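Local coordinates for protein alpha-L-arabinosidase (Xanthomonas axonopodis pv. citri, PDB 6D25) that probably hydrolyses alpha-L-arabinofuranosyl side chains of arabinoxylans, including those on internally di-substituted xylose units, as a trimeric family GH51 arabinofuranosidase, at residues Leu263-Pro275 with Gln290-Ile302. Residues are numbered along the deposited sequence; the frame is centred on the assembly and turned at random.
Sequences LSMHYYTIPGGWP and QTLSRTLVMDELI
Y267 reaches from strand 263-269 to the helix 290-302, which runs back antiparallel to it at 164°; the pair is one beta-alpha unit of the (beta/alpha)8 barrel expected of a GH51 enzyme, the strand being the sixth of eight parallel strands. The tyrosine side chain leaves the strand with chi1 at 177°, CG opposite the backbone N, and its OH donates to R294 O at 2.7 Å, from above the carbonyl plane. V297 N reaches the same oxygen from the opposite face, in an i to i-3 bond just before the kink at M298 and D299. L301 CD1 lies over one face of the Y267 ring, 3.7 Å from its centroid, a CH-pi contact, while M298 CE sits near the ring edge. Two residues earlier in the strand, M265 CE packs on M298 SD and L301 CB. Toward the other end, T269 OG1 and T295 OG1 share a 2.7 Å hydrogen bond, and N355 of helix 346-361 also binds T295 OG1.

Beyond the strand, the type II turn I270-G273 rests on the helix, with P271 CG against T291 OG1, whose hydrogen-bond partner is A287 O. G272 N bonds almost straight (175°) to Q290 OE1. The R294 chain runs extended from CG to NE, and one face of its guanidinium is turned to G273 N. A water joins turn and ring: it donates to Y267 OH and Y268 O, accepts from I270 N at 2.9 Å, and meets R294 NH2 at the guanidinium edge through a weak bond of 3.3 Å.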
ATOM      1  N   LEU A 263     -22.290  -0.397  -1.641  1.00 15.95           N
ATOM      2  CA  LEU A 263     -21.383  -0.782  -2.715  1.00 16.30           C
ATOM      3  C   LEU A 263     -21.718   0.092  -3.928  1.00 17.13           C
ATOM      4  O   LEU A 263     -22.858   0.098  -4.355  1.00 16.57           O
ATOM      5  CB  LEU A 263     -21.566  -2.255  -3.059  1.00 16.93           C
ATOM      6  CG  LEU A 263     -20.666  -2.762  -4.190  1.00 17.30           C
ATOM      7  CD1 LEU A 263     -19.227  -2.798  -3.743  1.00 17.19           C
ATOM      8  CD2 LEU A 263     -21.080  -4.140  -4.648  1.00 18.07           C
ATOM      9  N   SER A 264     -20.751   0.835  -4.460  1.00 17.46           N
ATOM     10  CA  SER A 264     -21.048   1.739  -5.569  1.00 19.33           C
ATOM     11  C   SER A 264     -21.055   0.978  -6.900  1.00 20.16           C
ATOM     12  O   SER A 264     -20.344   0.034  -7.069  1.00 23.37           O
ATOM     13  CB  SER A 264     -20.122   2.906  -5.598  1.00 19.99           C
ATOM     14  OG  SER A 264     -18.827   2.477  -5.911  1.00 22.61           O
ATOM     15  N   MET A 265     -21.915   1.369  -7.803  1.00 19.99           N
ATOM     16  CA  MET A 265     -21.866   0.930  -9.180  1.00 20.88           C
ATOM     17  C   MET A 265     -21.965   2.167 -10.081  1.00 19.83           C
ATOM     18  O   MET A 265     -22.514   3.165  -9.676  1.00 19.38           O
ATOM     19  CB  MET A 265     -22.982  -0.058  -9.506  1.00 22.75           C
ATOM     20  CG  MET A 265     -24.370   0.473  -9.439  1.00 23.99           C
ATOM     21  SD  MET A 265     -25.564  -0.697 -10.283  1.00 29.54           S
ATOM     22  CE  MET A 265     -25.312  -0.242 -11.997  1.00 28.50           C
ATOM     23  N   HIS A 266     -21.399   2.070 -11.265  1.00 19.95           N
ATOM     24  CA  HIS A 266     -21.305   3.184 -12.211  1.00 20.45           C
ATOM     25  C   HIS A 266     -21.814   2.689 -13.565  1.00 18.30           C
ATOM     26  O   HIS A 266     -21.364   1.623 -14.009  1.00 16.36           O
ATOM     27  CB  HIS A 266     -19.861   3.673 -12.387  1.00 22.79           C
ATOM     28  CG  HIS A 266     -19.270   4.240 -11.145  1.00 26.61           C
ATOM     29  ND1 HIS A 266     -17.953   4.555 -11.021  1.00 31.04           N
ATOM     30  CD2 HIS A 266     -19.830   4.652  -9.995  1.00 31.11           C
ATOM     31  CE1 HIS A 266     -17.718   5.090  -9.850  1.00 31.19           C
ATOM     32  NE2 HIS A 266     -18.844   5.154  -9.195  1.00 30.79           N
ATOM     33  N   TYR A 267     -22.720   3.469 -14.197  1.00 17.24           N
ATOM     34  CA  TYR A 267     -23.111   3.186 -15.573  1.00 17.07           C
ATOM     35  C   TYR A 267     -23.526   4.478 -16.275  1.00 16.79           C
ATOM     36  O   TYR A 267     -24.538   5.088 -15.917  1.00 16.59           O
ATOM     37  CB  TYR A 267     -24.283   2.204 -15.642  1.00 17.68           C
ATOM     38  CG  TYR A 267     -24.757   1.945 -17.055  1.00 17.71           C
ATOM     39  CD1 TYR A 267     -23.921   1.331 -17.976  1.00 17.58           C
ATOM     40  CD2 TYR A 267     -26.008   2.362 -17.491  1.00 17.47           C
ATOM     41  CE1 TYR A 267     -24.296   1.138 -19.291  1.00 18.07           C
ATOM     42  CE2 TYR A 267     -26.397   2.178 -18.805  1.00 17.73           C
ATOM     43  CZ  TYR A 267     -25.551   1.560 -19.714  1.00 18.40           C
ATOM     44  OH  TYR A 267     -25.947   1.401 -21.026  1.00 19.02           O
ATOM     45  N   TYR A 268     -22.756   4.857 -17.285  1.00 16.71           N
ATOM     46  CA  TYR A 268     -23.047   5.992 -18.137  1.00 16.74           C
ATOM     47  C   TYR A 268     -23.789   5.536 -19.384  1.00 17.17           C
ATOM     48  O   TYR A 268     -23.547   4.461 -19.941  1.00 16.53           O
ATOM     49  CB  TYR A 268     -21.763   6.694 -18.572  1.00 17.05           C
ATOM     50  CG  TYR A 268     -21.095   7.455 -17.466  1.00 17.08           C
ATOM     51  CD1 TYR A 268     -21.552   8.706 -17.098  1.00 16.88           C
ATOM     52  CD2 TYR A 268     -20.045   6.910 -16.751  1.00 17.61           C
ATOM     53  CE1 TYR A 268     -20.960   9.409 -16.060  1.00 17.11           C
ATOM     54  CE2 TYR A 268     -19.467   7.600 -15.691  1.00 17.30           C
ATOM     55  CZ  TYR A 268     -19.912   8.863 -15.351  1.00 17.40           C
ATOM     56  OH  TYR A 268     -19.345   9.557 -14.302  1.00 17.72           O
ATOM     57  N   THR A 269     -24.667   6.434 -19.828  1.00 17.46           N
ATOM     58  CA  THR A 269     -25.396   6.259 -21.050  1.00 17.73           C
ATOM     59  C   THR A 269     -24.600   6.953 -22.163  1.00 17.92           C
ATOM     60  O   THR A 269     -24.544   8.197 -22.202  1.00 17.65           O
ATOM     61  CB  THR A 269     -26.816   6.821 -20.894  1.00 17.53           C
ATOM     62  OG1 THR A 269     -27.501   6.098 -19.859  1.00 16.76           O
ATOM     63  CG2 THR A 269     -27.611   6.764 -22.173  1.00 18.06           C
ATOM     64  N   ILE A 270     -23.974   6.158 -23.031  1.00 19.00           N
ATOM     65  CA  ILE A 270     -23.037   6.719 -23.989  1.00 19.58           C
ATOM     66  C   ILE A 270     -23.459   6.256 -25.385  1.00 21.23           C
ATOM     67  O   ILE A 270     -22.981   5.229 -25.877  1.00 20.79           O
ATOM     68  CB  ILE A 270     -21.577   6.322 -23.674  1.00 20.08           C
ATOM     69  CG1 ILE A 270     -21.230   6.548 -22.208  1.00 19.94           C
ATOM     70  CG2 ILE A 270     -20.619   7.034 -24.611  1.00 20.33           C
ATOM     71  CD1 ILE A 270     -19.777   6.261 -21.862  1.00 20.89           C
ATOM     72  N   PRO A 271     -24.321   7.021 -26.038  1.00 22.09           N
ATOM     73  CA  PRO A 271     -24.670   6.649 -27.400  1.00 23.06           C
ATOM     74  C   PRO A 271     -23.425   6.605 -28.301  1.00 23.36           C
ATOM     75  O   PRO A 271     -22.552   7.483 -28.212  1.00 23.25           O
ATOM     76  CB  PRO A 271     -25.649   7.722 -27.911  1.00 22.94           C
ATOM     77  CG  PRO A 271     -25.619   8.817 -26.900  1.00 22.40           C
ATOM     78  CD  PRO A 271     -24.970   8.274 -25.648  1.00 22.25           C
ATOM     79  N   GLY A 272     -23.337   5.534 -29.098  1.00 24.03           N
ATOM     80  CA  GLY A 272     -22.202   5.282 -29.974  1.00 24.55           C
ATOM     81  C   GLY A 272     -21.037   4.603 -29.261  1.00 25.72           C
ATOM     82  O   GLY A 272     -20.047   4.269 -29.902  1.00 25.09           O
ATOM     83  N   GLY A 273     -21.118   4.398 -27.936  1.00 25.44           N
ATOM     84  CA  GLY A 273     -20.041   3.743 -27.207  1.00 25.63           C
ATOM     85  C   GLY A 273     -18.855   4.660 -26.926  1.00 25.74           C
ATOM     86  O   GLY A 273     -18.754   5.762 -27.410  1.00 25.43           O
ATOM     87  N   TRP A 274     -17.930   4.134 -26.149  1.00 26.94           N
ATOM     88  CA  TRP A 274     -16.705   4.811 -25.760  1.00 27.89           C
ATOM     89  C   TRP A 274     -15.750   4.838 -26.949  1.00 27.82           C
ATOM     90  O   TRP A 274     -15.675   3.859 -27.620  1.00 29.41           O
ATOM     91  CB  TRP A 274     -16.061   4.082 -24.559  1.00 29.11           C
ATOM     92  CG  TRP A 274     -14.938   4.891 -24.001  1.00 29.30           C
ATOM     93  CD1 TRP A 274     -13.632   4.867 -24.377  1.00 29.78           C
ATOM     94  CD2 TRP A 274     -15.076   5.963 -23.053  1.00 28.89           C
ATOM     95  NE1 TRP A 274     -12.933   5.807 -23.684  1.00 29.35           N
ATOM     96  CE2 TRP A 274     -13.792   6.516 -22.879  1.00 29.94           C
ATOM     97  CE3 TRP A 274     -16.149   6.496 -22.344  1.00 28.82           C
ATOM     98  CZ2 TRP A 274     -13.547   7.552 -21.976  1.00 29.43           C
ATOM     99  CZ3 TRP A 274     -15.911   7.532 -21.471  1.00 29.23           C
ATOM    100  CH2 TRP A 274     -14.627   8.049 -21.289  1.00 29.17           C
ATOM    101  N   PRO A 275     -15.012   5.910 -27.205  1.00 27.58           N
ATOM    102  CA  PRO A 275     -15.094   7.199 -26.485  1.00 26.54           C
ATOM    103  C   PRO A 275     -16.304   8.048 -26.932  1.00 25.29           C
ATOM    104  O   PRO A 275     -16.775   7.907 -28.053  1.00 24.07           O
ATOM    105  CB  PRO A 275     -13.801   7.920 -26.885  1.00 27.32           C
ATOM    106  CG  PRO A 275     -13.489   7.392 -28.273  1.00 28.17           C
ATOM    107  CD  PRO A 275     -14.013   5.969 -28.283  1.00 27.97           C
ATOM    108  N   GLN A 290     -31.475   5.142 -29.754  1.00 23.21           N
ATOM    109  CA  GLN A 290     -30.262   4.475 -29.296  1.00 24.55           C
ATOM    110  C   GLN A 290     -29.911   4.939 -27.862  1.00 22.05           C
ATOM    111  O   GLN A 290     -29.513   4.131 -27.042  1.00 20.42           O
ATOM    112  CB  GLN A 290     -29.070   4.710 -30.234  1.00 28.00           C
ATOM    113  CG  GLN A 290     -27.929   3.712 -29.940  1.00 33.67           C
ATOM    114  CD  GLN A 290     -26.479   4.157 -29.996  1.00 38.68           C
ATOM    115  OE1 GLN A 290     -25.639   3.627 -29.227  1.00 39.64           O
ATOM    116  NE2 GLN A 290     -26.162   5.071 -30.932  1.00 38.49           N
ATOM    117  N   THR A 291     -30.035   6.230 -27.596  1.00 19.42           N
ATOM    118  CA  THR A 291     -29.737   6.763 -26.276  1.00 19.12           C
ATOM    119  C   THR A 291     -30.679   6.163 -25.219  1.00 18.62           C
ATOM    120  O   THR A 291     -30.245   5.752 -24.143  1.00 17.45           O
ATOM    121  CB  THR A 291     -29.832   8.296 -26.272  1.00 18.52           C
ATOM    122  OG1 THR A 291     -28.969   8.811 -27.274  1.00 19.04           O
ATOM    123  CG2 THR A 291     -29.474   8.887 -24.941  1.00 18.41           C
ATOM    124  N   LEU A 292     -31.977   6.116 -25.523  1.00 18.32           N
ATOM    125  CA  LEU A 292     -32.928   5.603 -24.575  1.00 18.37           C
ATOM    126  C   LEU A 292     -32.733   4.089 -24.369  1.00 18.70           C
ATOM    127  O   LEU A 292     -32.862   3.585 -23.259  1.00 17.00           O
ATOM    128  CB  LEU A 292     -34.352   5.947 -25.044  1.00 18.87           C
ATOM    129  CG  LEU A 292     -34.650   7.437 -25.212  1.00 19.17           C
ATOM    130  CD1 LEU A 292     -36.122   7.661 -25.542  1.00 20.74           C
ATOM    131  CD2 LEU A 292     -34.250   8.224 -23.954  1.00 18.89           C
ATOM    132  N   SER A 293     -32.442   3.366 -25.448  1.00 19.45           N
ATOM    133  CA  SER A 293     -32.148   1.939 -25.366  1.00 20.48           C
ATOM    134  C   SER A 293     -30.954   1.706 -24.431  1.00 20.55           C
ATOM    135  O   SER A 293     -30.991   0.846 -23.513  1.00 20.68           O
ATOM    136  CB  SER A 293     -31.887   1.375 -26.722  1.00 21.17           C
ATOM    137  OG  SER A 293     -31.656  -0.021 -26.652  1.00 22.79           O
ATOM    138  N   ARG A 294     -29.895   2.463 -24.635  1.00 20.93           N
ATOM    139  CA  ARG A 294     -28.724   2.332 -23.792  1.00 21.61           C
ATOM    140  C   ARG A 294     -29.038   2.683 -22.336  1.00 19.40           C
ATOM    141  O   ARG A 294     -28.508   2.018 -21.438  1.00 18.37           O
ATOM    142  CB  ARG A 294     -27.564   3.177 -24.322  1.00 24.05           C
ATOM    143  CG  ARG A 294     -26.822   2.464 -25.443  1.00 27.69           C
ATOM    144  CD  ARG A 294     -25.747   3.313 -26.061  1.00 31.13           C
ATOM    145  NE  ARG A 294     -24.939   2.598 -27.053  1.00 35.31           N
ATOM    146  CZ  ARG A 294     -23.771   2.016 -26.780  1.00 35.94           C
ATOM    147  NH1 ARG A 294     -23.144   1.370 -27.743  1.00 36.26           N
ATOM    148  NH2 ARG A 294     -23.237   2.101 -25.563  1.00 34.16           N
ATOM    149  N   THR A 295     -29.865   3.690 -22.086  1.00 17.92           N
ATOM    150  CA  THR A 295     -30.076   4.090 -20.686  1.00 17.76           C
ATOM    151  C   THR A 295     -30.858   2.986 -19.950  1.00 17.15           C
ATOM    152  O   THR A 295     -30.653   2.752 -18.768  1.00 16.36           O
ATOM    153  CB  THR A 295     -30.696   5.486 -20.567  1.00 17.68           C
ATOM    154  OG1 THR A 295     -30.189   6.113 -19.378  1.00 17.51           O
ATOM    155  CG2 THR A 295     -32.200   5.448 -20.470  1.00 18.35           C
ATOM    156  N   LEU A 296     -31.739   2.298 -20.676  1.00 17.98           N
ATOM    157  CA  LEU A 296     -32.606   1.294 -20.065  1.00 18.87           C
ATOM    158  C   LEU A 296     -31.826   0.049 -19.593  1.00 18.47           C
ATOM    159  O   LEU A 296     -32.338  -0.731 -18.776  1.00 18.67           O
ATOM    160  CB  LEU A 296     -33.702   0.906 -21.058  1.00 19.66           C
ATOM    161  CG  LEU A 296     -34.842   1.927 -21.168  1.00 19.92           C
ATOM    162  CD1 LEU A 296     -35.739   1.579 -22.349  1.00 20.57           C
ATOM    163  CD2 LEU A 296     -35.665   1.940 -19.918  1.00 19.85           C
ATOM    164  N   VAL A 297     -30.612  -0.096 -20.061  1.00 18.18           N
ATOM    165  CA  VAL A 297     -29.757  -1.203 -19.654  1.00 19.01           C
ATOM    166  C   VAL A 297     -29.524  -1.148 -18.113  1.00 18.32           C
ATOM    167  O   VAL A 297     -29.276  -2.176 -17.471  1.00 17.79           O
ATOM    168  CB  VAL A 297     -28.441  -1.169 -20.454  1.00 19.71           C
ATOM    169  CG1 VAL A 297     -27.410  -2.149 -19.908  1.00 20.53           C
ATOM    170  CG2 VAL A 297     -28.651  -1.422 -21.936  1.00 20.21           C
ATOM    171  N   MET A 298     -29.633   0.040 -17.527  1.00 17.69           N
ATOM    172  CA  MET A 298     -29.546   0.193 -16.057  1.00 17.88           C
ATOM    173  C   MET A 298     -30.399  -0.857 -15.324  1.00 18.08           C
ATOM    174  O   MET A 298     -29.983  -1.361 -14.278  1.00 16.67           O
ATOM    175  CB  MET A 298     -29.973   1.598 -15.641  1.00 17.80           C
ATOM    176  CG  MET A 298     -29.894   1.864 -14.149  1.00 18.66           C
ATOM    177  SD  MET A 298     -28.226   1.919 -13.487  1.00 18.25           S
ATOM    178  CE  MET A 298     -27.677   3.552 -13.977  1.00 18.08           C
ATOM    179  N   ASP A 299     -31.593  -1.182 -15.843  1.00 18.73           N
ATOM    180  CA  ASP A 299     -32.450  -2.113 -15.145  1.00 20.05           C
ATOM    181  C   ASP A 299     -31.810  -3.514 -15.081  1.00 20.04           C
ATOM    182  O   ASP A 299     -31.809  -4.144 -14.035  1.00 19.88           O
ATOM    183  CB  ASP A 299     -33.846  -2.205 -15.760  1.00 22.62           C
ATOM    184  CG  ASP A 299     -34.751  -3.079 -14.899  1.00 25.34           C
ATOM    185  OD1 ASP A 299     -35.058  -2.705 -13.785  1.00 27.44           O
ATOM    186  OD2 ASP A 299     -35.064  -4.162 -15.326  1.00 31.19           O
ATOM    187  N   GLU A 300     -31.264  -3.992 -16.205  1.00 19.89           N
ATOM    188  CA  GLU A 300     -30.592  -5.289 -16.256  1.00 20.67           C
ATOM    189  C   GLU A 300     -29.377  -5.302 -15.315  1.00 19.58           C
ATOM    190  O   GLU A 300     -29.157  -6.272 -14.589  1.00 19.12           O
ATOM    191  CB  GLU A 300     -30.167  -5.596 -17.698  1.00 22.99           C
ATOM    192  CG  GLU A 300     -29.346  -6.850 -17.823  1.00 26.83           C
ATOM    193  CD  GLU A 300     -28.804  -7.134 -19.219  1.00 30.66           C
ATOM    194  OE1 GLU A 300     -29.240  -6.451 -20.192  1.00 31.64           O
ATOM    195  OE2 GLU A 300     -27.950  -8.053 -19.306  1.00 33.10           O
ATOM    196  N   LEU A 301     -28.565  -4.240 -15.351  1.00 18.43           N
ATOM    197  CA  LEU A 301     -27.373  -4.155 -14.488  1.00 18.05           C
ATOM    198  C   LEU A 301     -27.783  -4.212 -13.016  1.00 17.75           C
ATOM    199  O   LEU A 301     -27.193  -4.991 -12.238  1.00 17.34           O
ATOM    200  CB  LEU A 301     -26.618  -2.857 -14.766  1.00 17.90           C
ATOM    201  CG  LEU A 301     -26.038  -2.703 -16.172  1.00 18.30           C
ATOM    202  CD1 LEU A 301     -25.378  -1.341 -16.291  1.00 18.20           C
ATOM    203  CD2 LEU A 301     -25.051  -3.811 -16.533  1.00 18.70           C
ATOM    204  N   ILE A 302     -28.763  -3.407 -12.604  1.00 17.19           N
ATOM    205  CA  ILE A 302     -29.187  -3.436 -11.208  1.00 16.84           C
ATOM    206  C   ILE A 302     -29.679  -4.835 -10.822  1.00 17.27           C
ATOM    207  O   ILE A 302     -29.336  -5.354  -9.749  1.00 15.90           O
ATOM    208  CB  ILE A 302     -30.240  -2.358 -10.929  1.00 16.82           C
ATOM    209  CG1 ILE A 302     -29.589  -0.973 -10.992  1.00 16.63           C
ATOM    210  CG2 ILE A 302     -30.931  -2.603  -9.604  1.00 16.98           C
ATOM    211  CD1 ILE A 302     -30.567   0.192 -10.974  1.00 16.70           C
TER
HETATM  212  O   HOH W   1     -24.033   3.295 -22.547  1.00 20.55           O